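Local atomic coordinates of 1-deoxy-D-xylulose 5-phosphate reductoisomerase (Moraxella catarrhalis, PDB entry 4ZQG), a protein that catalyses the NAD(P)H-dependent rearrangement and reduction of 1-deoxy-D-xylulose 5-phosphate to 2-C-methyl-D-erythritol 4-phosphate in the MEP pathway of isoprenoid synthesis. Residues 229-232 with 233-237; 338-341 with 342-346; 66-69 with 70-74. One frame throughout, in Å; residues are numbered along the deposited sequence. Where two conformers were deposited one is given.

Interaction 1: 229-232 with 233-237; sequences MMNK and GLELI. With MG (magnesium ion), chain D; FOM (3-[formyl(hydroxy)amino]propylphosphonic acid), chain E.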
ATOM      1  N   MET A 229      18.357   6.739  16.628  1.00 68.69           N
ATOM      2  CA  MET A 229      17.260   7.239  15.822  1.00 68.97           C
ATOM      3  C   MET A 229      17.649   8.390  14.904  1.00 67.45           C
ATOM      4  O   MET A 229      16.813   8.948  14.204  1.00 68.08           O
ATOM      5  CB  MET A 229      16.057   7.613  16.665  1.00 70.83           C
ATOM      6  CG  MET A 229      14.773   7.706  15.823  1.00 74.48           C
ATOM      7  SD  MET A 229      13.228   7.129  16.565  1.00 74.58           S
ATOM      8  CE  MET A 229      13.791   5.559  17.180  1.00 76.85           C
ATOM      9  N   MET A 230      18.930   8.704  14.846  1.00 66.12           N
ATOM     10  CA  MET A 230      19.412   9.597  13.839  1.00 63.61           C
ATOM     11  C   MET A 230      19.153   9.061  12.424  1.00 60.90           C
ATOM     12  O   MET A 230      19.043   9.855  11.488  1.00 59.99           O
ATOM     13  CB  MET A 230      20.907   9.829  14.046  1.00 65.70           C
ATOM     14  CG  MET A 230      21.542  10.758  13.018  1.00 66.82           C
ATOM     15  SD  MET A 230      20.727  12.366  13.027  1.00 69.55           S
ATOM     16  CE  MET A 230      21.409  13.099  14.519  1.00 71.42           C
ATOM     17  N   ASN A 231      19.071   7.730  12.248  1.00 58.93           N
ATOM     18  CA  ASN A 231      18.780   7.152  10.928  1.00 55.75           C
ATOM     19  C   ASN A 231      17.436   7.664  10.368  1.00 54.90           C
ATOM     20  O   ASN A 231      17.319   7.976   9.174  1.00 53.63           O
ATOM     21  CB  ASN A 231      18.794   5.631  10.976  1.00 55.62           C
ATOM     22  CG  ASN A 231      18.551   5.001   9.599  1.00 56.79           C
ATOM     23  OD1 ASN A 231      19.246   5.292   8.617  1.00 55.73           O
ATOM     24  ND2 ASN A 231      17.512   4.176   9.511  1.00 58.00           N
ATOM     25  N   LYS A 232      16.446   7.799  11.246  1.00 54.24           N
ATOM     26  CA  LYS A 232      15.174   8.343  10.840  1.00 54.55           C
ATOM     27  C   LYS A 232      15.287   9.819  10.527  1.00 54.82           C
ATOM     28  O   LYS A 232      14.696  10.300   9.559  1.00 54.11           O
ATOM     29  CB  LYS A 232      14.115   8.094  11.892  1.00 55.39           C
ATOM     30  CG  LYS A 232      12.769   7.697  11.318  1.00 55.14           C
ATOM     31  CD  LYS A 232      12.865   6.683  10.192  1.00 54.70           C
ATOM     32  CE  LYS A 232      13.592   5.426  10.640  1.00 54.43           C
ATOM     33  NZ  LYS A 232      13.504   4.367   9.600  1.00 53.95           N
ATOM     34  N   GLY A 233      16.114  10.510  11.300  1.00 55.17           N
ATOM     35  CA  GLY A 233      16.427  11.917  11.072  1.00 53.63           C
ATOM     36  C   GLY A 233      16.885  12.140   9.671  1.00 52.60           C
ATOM     37  O   GLY A 233      16.434  13.026   8.976  1.00 51.57           O
ATOM     38  N   LEU A 234      17.812  11.308   9.259  1.00 53.80           N
ATOM     39  CA  LEU A 234      18.470  11.476   7.970  1.00 54.35           C
ATOM     40  C   LEU A 234      17.494  11.092   6.893  1.00 53.18           C
ATOM     41  O   LEU A 234      17.474  11.673   5.815  1.00 51.32           O
ATOM     42  CB  LEU A 234      19.703  10.562   7.893  1.00 55.37           C
ATOM     43  CG  LEU A 234      20.847  10.919   8.852  1.00 56.91           C
ATOM     44  CD1 LEU A 234      21.905   9.859   8.730  1.00 56.45           C
ATOM     45  CD2 LEU A 234      21.468  12.279   8.552  1.00 58.46           C
ATOM     46  N   GLU A 235      16.727  10.049   7.194  1.00 53.42           N
ATOM     47  CA  GLU A 235      15.719   9.567   6.286  1.00 53.52           C
ATOM     48  C   GLU A 235      14.647  10.631   6.066  1.00 52.00           C
ATOM     49  O   GLU A 235      14.144  10.807   4.948  1.00 49.66           O
ATOM     50  CB  GLU A 235      15.147   8.255   6.800  1.00 55.00           C
ATOM     51  CG  GLU A 235      16.100   7.116   6.457  1.00 56.32           C
ATOM     52  CD  GLU A 235      15.663   5.807   6.994  1.00 56.54           C
ATOM     53  OE1 GLU A 235      14.607   5.726   7.656  1.00 59.83           O
ATOM     54  OE2 GLU A 235      16.406   4.876   6.776  1.00 56.47           O
ATOM     55  N   LEU A 236      14.379  11.375   7.127  1.00 51.91           N
ATOM     56  CA  LEU A 236      13.475  12.514   7.050  1.00 53.18           C
ATOM     57  C   LEU A 236      13.985  13.541   6.028  1.00 52.41           C
ATOM     58  O   LEU A 236      13.214  13.984   5.144  1.00 51.97           O
ATOM     59  CB  LEU A 236      13.231  13.097   8.456  1.00 54.87           C
ATOM     60  CG  LEU A 236      12.613  14.460   8.560  1.00 57.67           C
ATOM     61  CD1 LEU A 236      11.261  14.402   7.880  1.00 60.72           C
ATOM     62  CD2 LEU A 236      12.427  14.848  10.013  1.00 59.94           C
ATOM     63  N   ILE A 237      15.267  13.892   6.095  1.00 51.32           N
ATOM     64  CA  ILE A 237      15.791  14.839   5.146  1.00 52.21           C
ATOM     65  C   ILE A 237      15.865  14.255   3.747  1.00 52.98           C
ATOM     66  O   ILE A 237      15.530  14.938   2.777  1.00 52.78           O
ATOM     67  CB  ILE A 237      17.139  15.360   5.604  1.00 54.11           C
ATOM     68  CG1 ILE A 237      16.956  16.155   6.890  1.00 55.23           C
ATOM     69  CG2 ILE A 237      17.784  16.217   4.530  1.00 54.53           C
ATOM     70  CD1 ILE A 237      18.140  16.036   7.831  1.00 56.37           C
TER
HETATM   71 MG    MG D 502      16.036   2.972   5.852  1.00 56.65          MG
HETATM   72  O2  FOM E 503      17.259   2.041   7.331  1.00 59.95           O
HETATM   73  N1  FOM E 503      16.856   0.722   7.337  1.00 59.40           N
HETATM   74  C1  FOM E 503      16.291   0.195   6.329  1.00 59.35           C
HETATM   75  O1  FOM E 503      16.066   0.849   5.324  1.00 58.20           O
HETATM   76  C2  FOM E 503      17.070   0.026   8.601  1.00 58.82           C
HETATM   77  C3  FOM E 503      16.170   0.873   9.503  1.00 58.85           C
HETATM   78  C4  FOM E 503      16.340   0.529  10.956  1.00 59.17           C
HETATM   79  PA1 FOM E 503      15.331   1.714  11.818  1.00 58.11           P
HETATM   80  OP1 FOM E 503      13.820   1.417  11.406  1.00 65.68           O
HETATM   81  OP2 FOM E 503      15.575   3.052  11.279  1.00 60.06           O
HETATM   82  OP3 FOM E 503      15.505   1.715  13.436  1.00 57.30           O
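Lys232 and Asn231, at the start of helix 230-243, each reach Glu235 one turn on, and the three polar ends converge on the magnesium ion and fosmidomycin. The two carboxylate oxygens divide the work. OE1 of Glu235 takes a salt bridge from Lys232 NZ at 2.6 Å, met on its syn side, while OE2 of Glu235 binds magnesium at 2.1 Å. The hydroxamate O1 and O2 of fosmidomycin chelate the same ion, and Asp154 and Glu156 are its other protein ligands. Lys232 arrives on a chain bent at chi2 and chi3, which curls its amine round to Glu235 and the phosphonate; NZ of Lys232 also hydrogen-bonds OP2 of fosmidomycin at 3.0 Å and the carbonyl of Thr188, and forms a second salt bridge with Glu156. Asn231 holds CG anti to its N (chi1 -178°), and its ND2 serves both ends of the inhibitor, OP2 at 2.9 Å and O2 at 3.1 Å. The further bond from ND2 of Asn231 to Glu235 OE2 is weak, bent to 127° at the hydrogen, with the amide and carboxylate planes 69° apart. Lys129 bonds OD1 of Asn231 and OE2 of Glu235, tying the two side chains together from outside the helix. On another side of the turn, Met230 CG packs on Leu234 CG at 4.2 Å. The backbone bond from Leu236 N to Lys232 O adds to the helical frame. Metal ligand, cation and amide thus come from a single helical turn, which holds both the chelating and phosphonate ends of the inhibitor.

Interaction 2: 338-341 with 342-346; sequences ALNT and ANEIA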
ATOM      1  N   ALA A 338      26.015  20.186   8.767  1.00 62.09           N
ATOM      2  CA  ALA A 338      26.406  20.225  10.159  1.00 62.85           C
ATOM      3  C   ALA A 338      25.883  18.964  10.802  1.00 61.61           C
ATOM      4  O   ALA A 338      26.621  18.289  11.466  1.00 63.47           O
ATOM      5  CB  ALA A 338      25.846  21.459  10.855  1.00 63.60           C
ATOM      6  N   LEU A 339      24.617  18.632  10.568  1.00 60.94           N
ATOM      7  CA  LEU A 339      23.986  17.487  11.228  1.00 60.69           C
ATOM      8  C   LEU A 339      24.655  16.162  10.887  1.00 60.13           C
ATOM      9  O   LEU A 339      25.032  15.410  11.774  1.00 57.72           O
ATOM     10  CB  LEU A 339      22.508  17.353  10.853  1.00 59.45           C
ATOM     11  CG  LEU A 339      21.764  16.156  11.475  1.00 58.52           C
ATOM     12  CD1 LEU A 339      21.060  16.551  12.766  1.00 59.34           C
ATOM     13  CD2 LEU A 339      20.779  15.554  10.490  1.00 57.38           C
ATOM     14  N   ASN A 340      24.737  15.884   9.599  1.00 61.46           N
ATOM     15  CA  ASN A 340      25.213  14.611   9.131  1.00 64.90           C
ATOM     16  C   ASN A 340      26.687  14.344   9.462  1.00 65.56           C
ATOM     17  O   ASN A 340      27.026  13.286  10.012  1.00 63.89           O
ATOM     18  CB  ASN A 340      25.062  14.499   7.636  1.00 66.38           C
ATOM     19  CG  ASN A 340      25.622  13.202   7.137  1.00 68.23           C
ATOM     20  OD1 ASN A 340      25.259  12.135   7.656  1.00 69.80           O
ATOM     21  ND2 ASN A 340      26.574  13.275   6.206  1.00 69.67           N
ATOM     22  N   THR A 341      27.528  15.329   9.142  1.00 64.28           N
ATOM     23  CA  THR A 341      28.940  15.289   9.487  1.00 62.55           C
ATOM     24  C   THR A 341      29.191  15.275  10.986  1.00 62.43           C
ATOM     25  O   THR A 341      29.943  14.444  11.459  1.00 63.81           O
ATOM     26  CB  THR A 341      29.718  16.447   8.861  1.00 61.55           C
ATOM     27  OG1 THR A 341      29.535  16.414   7.443  1.00 59.40           O
ATOM     28  CG2 THR A 341      31.168  16.314   9.166  1.00 63.64           C
ATOM     29  N   ALA A 342      28.598  16.159  11.761  1.00 61.39           N
ATOM     30  CA  ALA A 342      28.846  16.068  13.188  1.00 61.98           C
ATOM     31  C   ALA A 342      28.578  14.615  13.570  1.00 62.70           C
ATOM     32  O   ALA A 342      29.418  13.980  14.174  1.00 65.38           O
ATOM     33  CB  ALA A 342      27.973  17.023  13.979  1.00 61.28           C
ATOM     34  N   ASN A 343      27.448  14.064  13.115  1.00 62.57           N
ATOM     35  CA  ASN A 343      27.027  12.709  13.465  1.00 61.74           C
ATOM     36  C   ASN A 343      28.019  11.648  12.959  1.00 63.18           C
ATOM     37  O   ASN A 343      28.351  10.727  13.691  1.00 63.41           O
ATOM     38  CB  ASN A 343      25.606  12.458  12.912  1.00 60.16           C
ATOM     39  CG  ASN A 343      25.114  11.034  13.113  1.00 58.06           C
ATOM     40  OD1 ASN A 343      24.681  10.640  14.227  1.00 56.42           O
ATOM     41  ND2 ASN A 343      25.166  10.247  12.022  1.00 55.89           N
ATOM     42  N   GLU A 344      28.470  11.780  11.710  1.00 65.12           N
ATOM     43  CA  GLU A 344      29.550  10.923  11.143  1.00 66.89           C
ATOM     44  C   GLU A 344      30.772  10.866  12.053  1.00 68.06           C
ATOM     45  O   GLU A 344      31.391   9.817  12.135  1.00 67.63           O
ATOM     46  CB  GLU A 344      29.993  11.390   9.740  1.00 68.40           C
ATOM     47  CG  GLU A 344      29.158  10.780   8.613  1.00 72.09           C
ATOM     48  CD  GLU A 344      29.644  11.094   7.190  1.00 73.03           C
ATOM     49  OE1 GLU A 344      30.858  11.236   6.964  1.00 73.09           O
ATOM     50  OE2 GLU A 344      28.782  11.157   6.277  1.00 74.18           O
ATOM     51  N   ILE A 345      31.079  11.986  12.730  1.00 68.47           N
ATOM     52  CA  ILE A 345      32.214  12.095  13.634  1.00 69.67           C
ATOM     53  C   ILE A 345      31.883  11.505  14.986  1.00 70.24           C
ATOM     54  O   ILE A 345      32.709  10.826  15.564  1.00 74.31           O
ATOM     55  CB  ILE A 345      32.736  13.567  13.796  1.00 70.05           C
ATOM     56  CG1 ILE A 345      33.479  14.061  12.533  1.00 70.16           C
ATOM     57  CG2 ILE A 345      33.633  13.723  15.019  1.00 69.52           C
ATOM     58  CD1 ILE A 345      34.644  13.202  12.049  1.00 70.36           C
ATOM     59  N   ALA A 346      30.711  11.740  15.534  1.00 70.07           N
ATOM     60  CA  ALA A 346      30.461  11.128  16.841  1.00 71.91           C
ATOM     61  C   ALA A 346      30.207   9.608  16.710  1.00 70.24           C
ATOM     62  O   ALA A 346      30.294   8.887  17.701  1.00 68.15           O
ATOM     63  CB  ALA A 346      29.339  11.831  17.587  1.00 72.07           C
TER
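Asn340 and Glu344 face each other one turn apart on helix 333-351, an i to i+4 side-chain pair within the C-terminal part of the reductoisomerase. The amide and the carboxylate stand almost perpendicular, their planes 83° apart. Asn340 ND2 reaches Glu344 OE2 at 3.1 Å from above the carboxylate plane, 48° out of it, and the acceptor is itself tilted from the amide plane. Asn340 has CG anti to its backbone N (chi1 177°), which brings its amide alongside the next turn, and the Glu344 chain, extended beyond CG, carries its carboxylate to that amide. The strongest partner of Glu344 is Arg399 of helix 387-409, which forms a salt bridge with OE1; the carboxylate thereby joins a neighbouring helix to this turn. In the backbone of the pair, Glu344 N bonds Asn340 O at 2.7 Å, so side chain and main chain link the same two residues.

Thr341 lies beside them with its methyl CG2 anti to its own N and OG1 beside that N, where the hydroxyl bonds Asp395. One turn later, Ile345 CG1 lies 3.7 Å from Thr341 O, the carbonyl that also accepts the backbone N of Ile345. Asn343 extends from a different side of the helix and gives ND2 to Asp225; CB of Asn343 rests 3.2 Å from Leu339 O. On the side toward helix 359-368, Ala342 presents its methyl, whose CB lies 3.1 Å from the carbonyl O of Ala338.

Interaction 3: 66-69 with 70-74; sequences YAQL and SQKVT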
ATOM      1  N   TYR A  66      45.705   0.286  -4.442  1.00 61.26           N
ATOM      2  CA  TYR A  66      45.619   0.209  -5.888  1.00 61.44           C
ATOM      3  C   TYR A  66      46.701  -0.733  -6.430  1.00 61.37           C
ATOM      4  O   TYR A  66      46.431  -1.636  -7.247  1.00 59.49           O
ATOM      5  CB  TYR A  66      45.662   1.630  -6.492  1.00 62.56           C
ATOM      6  CG  TYR A  66      45.854   1.646  -7.974  1.00 64.75           C
ATOM      7  CD1 TYR A  66      47.120   1.832  -8.517  1.00 67.57           C
ATOM      8  CD2 TYR A  66      44.801   1.418  -8.836  1.00 65.01           C
ATOM      9  CE1 TYR A  66      47.319   1.822  -9.881  1.00 69.46           C
ATOM     10  CE2 TYR A  66      44.978   1.428 -10.209  1.00 67.64           C
ATOM     11  CZ  TYR A  66      46.255   1.613 -10.717  1.00 70.76           C
ATOM     12  OH  TYR A  66      46.491   1.620 -12.064  1.00 74.85           O
ATOM     13  N   ALA A  67      47.925  -0.531  -5.945  1.00 62.65           N
ATOM     14  CA  ALA A  67      49.073  -1.328  -6.388  1.00 63.60           C
ATOM     15  C   ALA A  67      48.859  -2.788  -6.062  1.00 64.16           C
ATOM     16  O   ALA A  67      48.948  -3.633  -6.929  1.00 63.70           O
ATOM     17  CB  ALA A  67      50.371  -0.823  -5.767  1.00 64.01           C
ATOM     18  N   GLN A  68      48.535  -3.074  -4.806  1.00 66.25           N
ATOM     19  CA  GLN A  68      48.319  -4.454  -4.373  1.00 67.43           C
ATOM     20  C   GLN A  68      47.239  -5.138  -5.215  1.00 65.42           C
ATOM     21  O   GLN A  68      47.369  -6.281  -5.607  1.00 65.16           O
ATOM     22  CB  GLN A  68      47.959  -4.478  -2.896  1.00 71.81           C
ATOM     23  CG  GLN A  68      47.458  -5.815  -2.357  1.00 77.58           C
ATOM     24  CD  GLN A  68      46.675  -5.629  -1.052  1.00 81.93           C
ATOM     25  OE1 GLN A  68      45.920  -6.503  -0.631  1.00 89.36           O
ATOM     26  NE2 GLN A  68      46.812  -4.453  -0.438  1.00 82.52           N
ATOM     27  N   LEU A  69      46.177  -4.424  -5.511  1.00 63.10           N
ATOM     28  CA  LEU A  69      45.062  -5.037  -6.178  1.00 63.21           C
ATOM     29  C   LEU A  69      45.393  -5.244  -7.630  1.00 62.05           C
ATOM     30  O   LEU A  69      44.959  -6.230  -8.195  1.00 59.93           O
ATOM     31  CB  LEU A  69      43.799  -4.165  -6.005  1.00 63.99           C
ATOM     32  CG  LEU A  69      42.352  -4.676  -6.116  1.00 65.54           C
ATOM     33  CD1 LEU A  69      41.624  -4.024  -7.278  1.00 67.29           C
ATOM     34  CD2 LEU A  69      42.191  -6.193  -6.201  1.00 65.60           C
ATOM     35  N   SER A  70      46.157  -4.314  -8.221  1.00 62.50           N
ATOM     36  CA  SER A  70      46.586  -4.437  -9.617  1.00 63.71           C
ATOM     37  C   SER A  70      47.458  -5.662  -9.837  1.00 62.72           C
ATOM     38  O   SER A  70      47.302  -6.344 -10.848  1.00 61.97           O
ATOM     39  CB  SER A  70      47.334  -3.196 -10.111  1.00 65.52           C
ATOM     40  OG  SER A  70      46.516  -2.024 -10.015  1.00 66.92           O
ATOM     41  N   GLN A  71      48.352  -5.943  -8.900  0.50 62.55           N
ATOM     42  CA  GLN A  71      49.175  -7.143  -8.987  0.50 63.32           C
ATOM     43  C   GLN A  71      48.294  -8.380  -9.012  0.50 63.65           C
ATOM     44  O   GLN A  71      48.468  -9.258  -9.854  0.50 64.17           O
ATOM     45  CB  GLN A  71      50.135  -7.250  -7.810  0.50 63.07           C
ATOM     46  CG  GLN A  71      51.166  -8.329  -8.038  0.50 63.74           C
ATOM     47  CD  GLN A  71      51.878  -8.132  -9.370  0.50 64.14           C
ATOM     48  OE1 GLN A  71      52.579  -7.132  -9.578  0.50 63.94           O
ATOM     49  NE2 GLN A  71      51.670  -9.063 -10.288  0.50 63.79           N
ATOM     50  N   LYS A  72      47.346  -8.428  -8.080  1.00 63.42           N
ATOM     51  CA  LYS A  72      46.509  -9.579  -7.886  1.00 64.26           C
ATOM     52  C   LYS A  72      45.563  -9.846  -9.033  1.00 63.85           C
ATOM     53  O   LYS A  72      45.207 -10.997  -9.318  1.00 64.13           O
ATOM     54  CB  LYS A  72      45.758  -9.447  -6.565  1.00 66.91           C
ATOM     55  CG  LYS A  72      46.661  -9.655  -5.361  1.00 69.66           C
ATOM     56  CD  LYS A  72      45.907  -9.459  -4.055  1.00 74.59           C
ATOM     57  CE  LYS A  72      46.879  -9.355  -2.872  1.00 79.83           C
ATOM     58  NZ  LYS A  72      46.205  -9.310  -1.542  1.00 80.66           N
ATOM     59  N   VAL A  73      45.153  -8.783  -9.693  1.00 64.45           N
ATOM     60  CA  VAL A  73      44.294  -8.902 -10.853  1.00 64.01           C
ATOM     61  C   VAL A  73      45.091  -9.395 -12.076  1.00 66.25           C
ATOM     62  O   VAL A  73      44.583 -10.214 -12.841  1.00 64.74           O
ATOM     63  CB  VAL A  73      43.581  -7.577 -11.132  1.00 62.44           C
ATOM     64  CG1 VAL A  73      42.995  -7.539 -12.523  1.00 62.31           C
ATOM     65  CG2 VAL A  73      42.489  -7.371 -10.106  1.00 61.82           C
ATOM     66  N   THR A  74      46.312  -8.899 -12.276  1.00 68.77           N
ATOM     67  CA  THR A  74      47.124  -9.417 -13.379  1.00 72.38           C
ATOM     68  C   THR A  74      47.508 -10.873 -13.081  1.00 71.46           C
ATOM     69  O   THR A  74      47.357 -11.703 -13.964  1.00 70.07           O
ATOM     70  CB  THR A  74      48.362  -8.530 -13.767  1.00 74.90           C
ATOM     71  OG1 THR A  74      49.133  -8.210 -12.617  1.00 75.24           O
ATOM     72  CG2 THR A  74      47.908  -7.188 -14.421  1.00 76.31           C
TER
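The ring of Tyr66 has the hydroxyl of Ser70 over one face, with OG 3.7 Å above the plane and over its centre rather than at an edge. Ile82 and Ser84 of strand 81-84 also touch the Tyr66 side chain. The same hydroxyl donates to the Tyr66 carbonyl, with Ser70 OG 2.8 Å from Tyr66 O. Ser70 can do both because OG lies beside its own backbone N (chi1 -59°), directed back along the helix. Tyr66 O accepts a second bond from Ser70 N at 2.9 Å, so one residue grips the oxygen twice, its two donors coming from opposite faces of the carbonyl plane. The hydroxyl stands well above that plane, 42° out of it.

The second flat group is the amide of Gln68. Its OE1 receives Lys72 NZ at 3.0 Å, the amine lying 17° from the plane of the amide carbonyl. Both chains are extended beyond CG and pass at an angle, with Lys72 CE packed 3.6 Å from Gln68 CG. These residues belong to helix 66-75, the crossover of the beta-alpha-beta unit that links strands 58-61 and 81-84 in the Rossmann-type nucleotide-binding domain. Lys72 has a further, weak and long ion pair with Asp45 of helix 44-54. On the buried flank, Leu69 and Val73 meet through CD2 and CG2 at 4.1 Å, and Val44 and Leu48 of helix 44-54 pack against Leu69 and Val73 respectively.

In the fold
Along the chain interaction 3 comes first, then interaction 1, then interaction 2, each in a different part of the protein and each within a single helix. Interactions 1 and 2 are neighbours, their centres about 12 Å apart: helices 230-243 and 333-351 pack directly, with Leu339 against Leu234, Ile237 and Met230, and Asn343 against Met230. The helix bearing the metal and inhibitor ligands is thus backed by the C-terminal helices. Interaction 3 lies apart on the nucleotide-binding domain, its centre about 39 Å from that of interaction 1 and 34 Å from that of interaction 2, beside an outermost strand of the seven-stranded parallel sheet. Bound NAD lies between these two regions.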